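PDB 4R8X: uricase from Bacillus fastidiosus, which catalyses the oxidation of urate by molecular oxygen to 5-hydroxyisourate, the first step of urate degradation towards (S)-allantoin. Local coordinates for the interface of chains A and B. Sequence-based numbering; all coordinates share one arbitrary frame. Chains: chain A/B, Uricase.

Contact 1: the interface of chains A and B. Residues chain A 123, 132, 134-135; chain B 172-173, 233, 236-237.
This is a strand-and-helix interface between two copies of uricase, in which strand A:135-138 meets strand B:161-173 through an antiparallel beta bridge between A:Val135 and B:Lys173, joining the two chains within a tetrameric assembly. A:Val135 and B:His237 bury the most surface here. The two methyls of A:Val135 divide the work. CG2 of A:Val135 presses on the end of helix B:225-238, 3.5 Å from CA of B:His237. CG1 of A:Val135, anti to the backbone N (chi1 177°), lies 3.9 Å from CD2 of B:Phe236. B:His237 has its CG anti to its own backbone N (chi1 169°), which carries the imidazole out to A:Val123 and A:Ser132. CG2 of A:Val123 sits over the centre of one face of the B:His237 ring, 3.8 Å from the centroid. The hydroxyl OG of A:Ser132 meets the ring at its edge, in plane, and hydrogen bonds to ND1 of B:His237 at 2.7 Å. OG of A:Ser132 also accepts from the backbone N of A:Leu134 at 3.0 Å and the backbone N of A:Val135 at 2.8 Å. The structure does not show the proton, but with two N-H groups already accepted, OG is likely to donate to ND1. Together the methyl and the hydroxyl are likely to limit rotation of the ring. The extended chain of B:Lys173 runs past A:Val135 CG2. NZ of B:Lys173 then hydrogen bonds to the carbonyl O of B:Phe236, in the carbonyl plane, at 3.0 Å. NZ of B:Lys173 also hydrogen bonds to O of B:His237 at 3.1 Å, from above that carbonyl plane. The lysine so ties the helix end to the strand. The site joins strand and helix of one subunit to strand A:135-138 of its neighbour, and likely supports the uricase assembly.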
loop_
_atom_site.group_PDB
_atom_site.type_symbol
_atom_site.label_atom_id
_atom_site.label_comp_id
_atom_site.label_asym_id
_atom_site.label_seq_id
_atom_site.Cartn_x
_atom_site.Cartn_y
_atom_site.Cartn_z
ATOM N N VAL A 123 11.126 19.061 -21.797
ATOM C CA VAL A 123 10.059 20.000 -22.084
ATOM C C VAL A 123 10.295 20.672 -23.438
ATOM O O VAL A 123 11.434 20.929 -23.833
ATOM C CB VAL A 123 9.912 21.074 -20.975
ATOM C CG1 VAL A 123 9.388 20.454 -19.681
ATOM C CG2 VAL A 123 11.230 21.814 -20.729
ATOM N N SER A 132 14.369 20.310 -18.538
ATOM C CA SER A 132 13.937 21.430 -17.714
ATOM C C SER A 132 14.876 21.599 -16.529
ATOM O O SER A 132 15.351 20.615 -15.967
ATOM C CB SER A 132 12.514 21.221 -17.201
ATOM O OG SER A 132 12.135 22.294 -16.345
ATOM N N LEU A 134 13.597 23.583 -14.129
ATOM C CA LEU A 134 12.583 24.073 -13.202
ATOM C C LEU A 134 11.626 22.988 -12.731
ATOM O O LEU A 134 11.208 22.974 -11.573
ATOM C CB LEU A 134 11.772 25.192 -13.856
ATOM C CG LEU A 134 12.587 26.409 -14.294
ATOM C CD1 LEU A 134 11.680 27.459 -14.918
ATOM C CD2 LEU A 134 13.349 26.970 -13.104
ATOM N N VAL A 135 11.260 22.094 -13.645
ATOM C CA VAL A 135 10.225 21.112 -13.382
ATOM C C VAL A 135 10.839 19.721 -13.314
ATOM O O VAL A 135 11.630 19.344 -14.187
ATOM C CB VAL A 135 9.112 21.168 -14.457
ATOM C CG1 VAL A 135 8.077 20.077 -14.207
ATOM C CG2 VAL A 135 8.465 22.551 -14.469
ATOM N N ILE B 172 6.932 18.763 -9.730
ATOM C CA ILE B 172 7.215 19.908 -8.881
ATOM C C ILE B 172 7.887 20.977 -9.730
ATOM O O ILE B 172 8.620 20.668 -10.659
ATOM C CB ILE B 172 8.109 19.506 -7.683
ATOM C CG1 ILE B 172 8.142 20.620 -6.626
ATOM C CG2 ILE B 172 9.514 19.118 -8.145
ATOM C CD1 ILE B 172 8.694 20.147 -5.290
ATOM N N LYS B 173 7.605 22.242 -9.432
ATOM C CA LYS B 173 8.291 23.340 -10.108
ATOM C C LYS B 173 9.027 24.194 -9.084
ATOM O O LYS B 173 8.411 24.768 -8.185
ATOM C CB LYS B 173 7.311 24.207 -10.910
ATOM C CG LYS B 173 7.993 25.320 -11.730
ATOM C CD LYS B 173 6.983 26.150 -12.513
ATOM C CE LYS B 173 7.670 27.140 -13.448
ATOM N NZ LYS B 173 6.686 27.836 -14.334
ATOM N N ALA B 233 3.781 18.834 -18.908
ATOM C CA ALA B 233 5.082 19.212 -18.363
ATOM C C ALA B 233 5.612 20.505 -18.982
ATOM O O ALA B 233 6.147 21.361 -18.272
ATOM C CB ALA B 233 6.078 18.086 -18.546
ATOM N N PHE B 236 3.558 23.516 -17.728
ATOM C CA PHE B 236 3.912 23.746 -16.328
ATOM C C PHE B 236 5.260 24.478 -16.246
ATOM O O PHE B 236 5.422 25.429 -15.498
ATOM C CB PHE B 236 3.965 22.406 -15.582
ATOM C CG PHE B 236 4.054 22.532 -14.074
ATOM C CD1 PHE B 236 3.576 23.654 -13.411
ATOM C CD2 PHE B 236 4.612 21.513 -13.324
ATOM C CE1 PHE B 236 3.637 23.742 -12.030
ATOM C CE2 PHE B 236 4.682 21.596 -11.956
ATOM C CZ PHE B 236 4.200 22.706 -11.300
ATOM N N HIS B 237 6.217 24.042 -17.055
ATOM C CA HIS B 237 7.524 24.671 -17.123
ATOM C C HIS B 237 7.454 26.123 -17.589
ATOM O O HIS B 237 8.093 27.007 -17.009
ATOM C CB HIS B 237 8.413 23.854 -18.066
ATOM C CG HIS B 237 9.705 24.519 -18.426
ATOM N ND1 HIS B 237 10.897 24.232 -17.790
ATOM C CD2 HIS B 237 9.997 25.442 -19.373
ATOM C CE1 HIS B 237 11.861 24.961 -18.323
ATOM N NE2 HIS B 237 11.342 25.702 -19.285
#

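Contact 2: the interface of chains A and B. Residues chain A 119, 137-139, 141; chain B 119, 137, 141-142.
A:Arg137, B:Asn141 and B:Arg137 bury the most surface in this polar patch beside the two-fold axis. The amide nitrogen ND2 of B:Asn141 lies over the centre of one face of the A:Arg137 guanidinium, 3.3 Å from CZ. The two planes are 42° apart, so this is a tilted approach and not a flat stack. A:Asn141 covers a face of B:Arg137 in the same way. The two ND2 atoms come near each other, but without a hydrogen bond. Instead each bonds to water 1, at 2.8 Å from A:Asn141 ND2 and 2.9 Å from B:Asn141 ND2. A:Ser139 OG also holds this water. Within chain A, NE and NH2 of A:Arg137 grip OD2 of A:Asp119 side-on. OD2 of A:Asp119 uses its anti lone pair towards NE of A:Arg137, at 2.9 Å, while NH2 comes from above the carboxylate plane. The bend at chi3 (72°) turns the guanidinium towards that carboxylate. NH1 of A:Arg137 makes a salt bridge to OE1 of B:Glu142 at 3.3 Å, with weak hydrogen bonding, and the B:Glu142 carboxylate is turned 72° from the guanidinium. A methionine in place of A:Arg137 would probably leave A:Asp119 and B:Glu142 without their positive partner and B:Asn141 without the flat group beneath it. The patch pairs charges and shares a bound water across the axis, which likely helps to register the two subunits.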
loop_
_atom_site.group_PDB
_atom_site.type_symbol
_atom_site.label_atom_id
_atom_site.label_comp_id
_atom_site.label_asym_id
_atom_site.label_seq_id
_atom_site.Cartn_x
_atom_site.Cartn_y
_atom_site.Cartn_z
ATOM N N ASP A 119 13.195 12.806 -10.992
ATOM C CA ASP A 119 13.766 12.681 -12.328
ATOM C C ASP A 119 13.805 14.017 -13.055
ATOM O O ASP A 119 12.875 14.841 -12.938
ATOM C CB ASP A 119 12.903 11.775 -13.208
ATOM C CG ASP A 119 12.908 10.334 -12.773
ATOM O OD1 ASP A 119 13.926 9.853 -12.236
ATOM O OD2 ASP A 119 11.878 9.676 -12.994
ATOM N N ARG A 137 10.051 15.405 -12.090
ATOM C CA ARG A 137 9.065 14.385 -11.779
ATOM C C ARG A 137 9.443 13.662 -10.493
ATOM O O ARG A 137 10.584 13.233 -10.336
ATOM C CB ARG A 137 8.953 13.389 -12.935
ATOM C CG ARG A 137 8.235 12.098 -12.567
ATOM C CD ARG A 137 8.116 11.128 -13.760
ATOM N NE ARG A 137 9.373 10.497 -14.156
ATOM C CZ ARG A 137 9.454 9.612 -15.145
ATOM N NH1 ARG A 137 8.364 9.278 -15.827
ATOM N NH2 ARG A 137 10.615 9.060 -15.454
ATOM N N LYS A 138 8.506 13.554 -9.556
ATOM C CA LYS A 138 8.726 12.694 -8.398
ATOM C C LYS A 138 8.800 11.253 -8.863
ATOM O O LYS A 138 7.836 10.715 -9.405
ATOM C CB LYS A 138 7.594 12.823 -7.386
ATOM C CG LYS A 138 7.769 11.895 -6.207
ATOM C CD LYS A 138 8.893 12.386 -5.333
ATOM C CE LYS A 138 9.220 11.399 -4.198
ATOM N NZ LYS A 138 9.899 10.138 -4.609
ATOM N N SER A 139 9.936 10.607 -8.643
ATOM C CA SER A 139 10.071 9.231 -9.086
ATOM C C SER A 139 9.689 8.236 -8.011
ATOM O O SER A 139 10.160 8.321 -6.876
ATOM C CB SER A 139 11.493 8.945 -9.532
ATOM O OG SER A 139 11.615 7.561 -9.846
ATOM N N ASN A 141 10.332 5.090 -8.644
ATOM C CA ASN A 141 11.195 3.958 -9.008
ATOM C C ASN A 141 12.342 3.776 -8.008
ATOM O O ASN A 141 12.164 4.029 -6.812
ATOM C CB ASN A 141 11.645 4.078 -10.468
ATOM C CG ASN A 141 10.458 3.984 -11.433
ATOM O OD1 ASN A 141 9.494 3.274 -11.154
ATOM N ND2 ASN A 141 10.521 4.709 -12.549
ATOM N N ASP B 119 9.765 1.398 -18.785
ATOM C CA ASP B 119 10.682 2.377 -19.357
ATOM C C ASP B 119 11.791 1.701 -20.153
ATOM O O ASP B 119 12.296 0.647 -19.754
ATOM C CB ASP B 119 11.396 3.157 -18.249
ATOM C CG ASP B 119 10.482 4.063 -17.463
ATOM O OD1 ASP B 119 9.496 4.593 -18.021
ATOM O OD2 ASP B 119 10.780 4.259 -16.270
ATOM N N ARG B 137 12.815 -1.315 -17.534
ATOM C CA ARG B 137 12.463 -1.036 -16.145
ATOM C C ARG B 137 10.954 -1.023 -15.960
ATOM O O ARG B 137 10.267 -0.341 -16.703
ATOM C CB ARG B 137 13.008 0.328 -15.719
ATOM C CG ARG B 137 12.494 0.796 -14.361
ATOM C CD ARG B 137 13.180 2.075 -13.872
ATOM N NE ARG B 137 12.840 3.264 -14.645
ATOM C CZ ARG B 137 13.266 4.482 -14.323
ATOM N NH1 ARG B 137 14.053 4.638 -13.267
ATOM N NH2 ARG B 137 12.920 5.535 -15.051
ATOM N N ASN B 141 5.817 5.063 -12.110
ATOM C CA ASN B 141 5.414 6.441 -12.336
ATOM C C ASN B 141 4.091 6.521 -13.114
ATOM O O ASN B 141 3.233 5.648 -12.971
ATOM C CB ASN B 141 6.555 7.237 -12.988
ATOM C CG ASN B 141 7.781 7.324 -12.092
ATOM O OD1 ASN B 141 7.649 7.340 -10.873
ATOM N ND2 ASN B 141 8.970 7.394 -12.693
ATOM N N GLU B 142 3.915 7.554 -13.927
ATOM C CA GLU B 142 2.632 7.740 -14.608
ATOM C C GLU B 142 2.375 6.609 -15.600
ATOM O O GLU B 142 3.310 6.022 -16.133
ATOM C CB GLU B 142 2.570 9.103 -15.305
ATOM C CG GLU B 142 3.642 9.345 -16.378
ATOM C CD GLU B 142 4.894 10.019 -15.836
ATOM O OE1 GLU B 142 5.566 10.748 -16.604
ATOM O OE2 GLU B 142 5.208 9.812 -14.650
HETATM O O HOH W 1 11.819 7.205 -12.628
#

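Contact 1 and contact 2 are centred about 15 Å apart and belong to the same two-fold interface of chains A and B. Strand A:118-125 and strand A:135-138 serve both. Each gives a residue to contact 1, A:Val123 or A:Val135, and another to contact 2, A:Asp119 or A:Arg137. Contact 1 is mostly apolar and meets a helix and strand of chain B. Contact 2 is charged and hydrated, and the same residues recur from both chains. Symmetry places a second copy of contact 1 with the chains exchanged. The interface thus probably combines largely apolar flanks with a polar, hydrated centre.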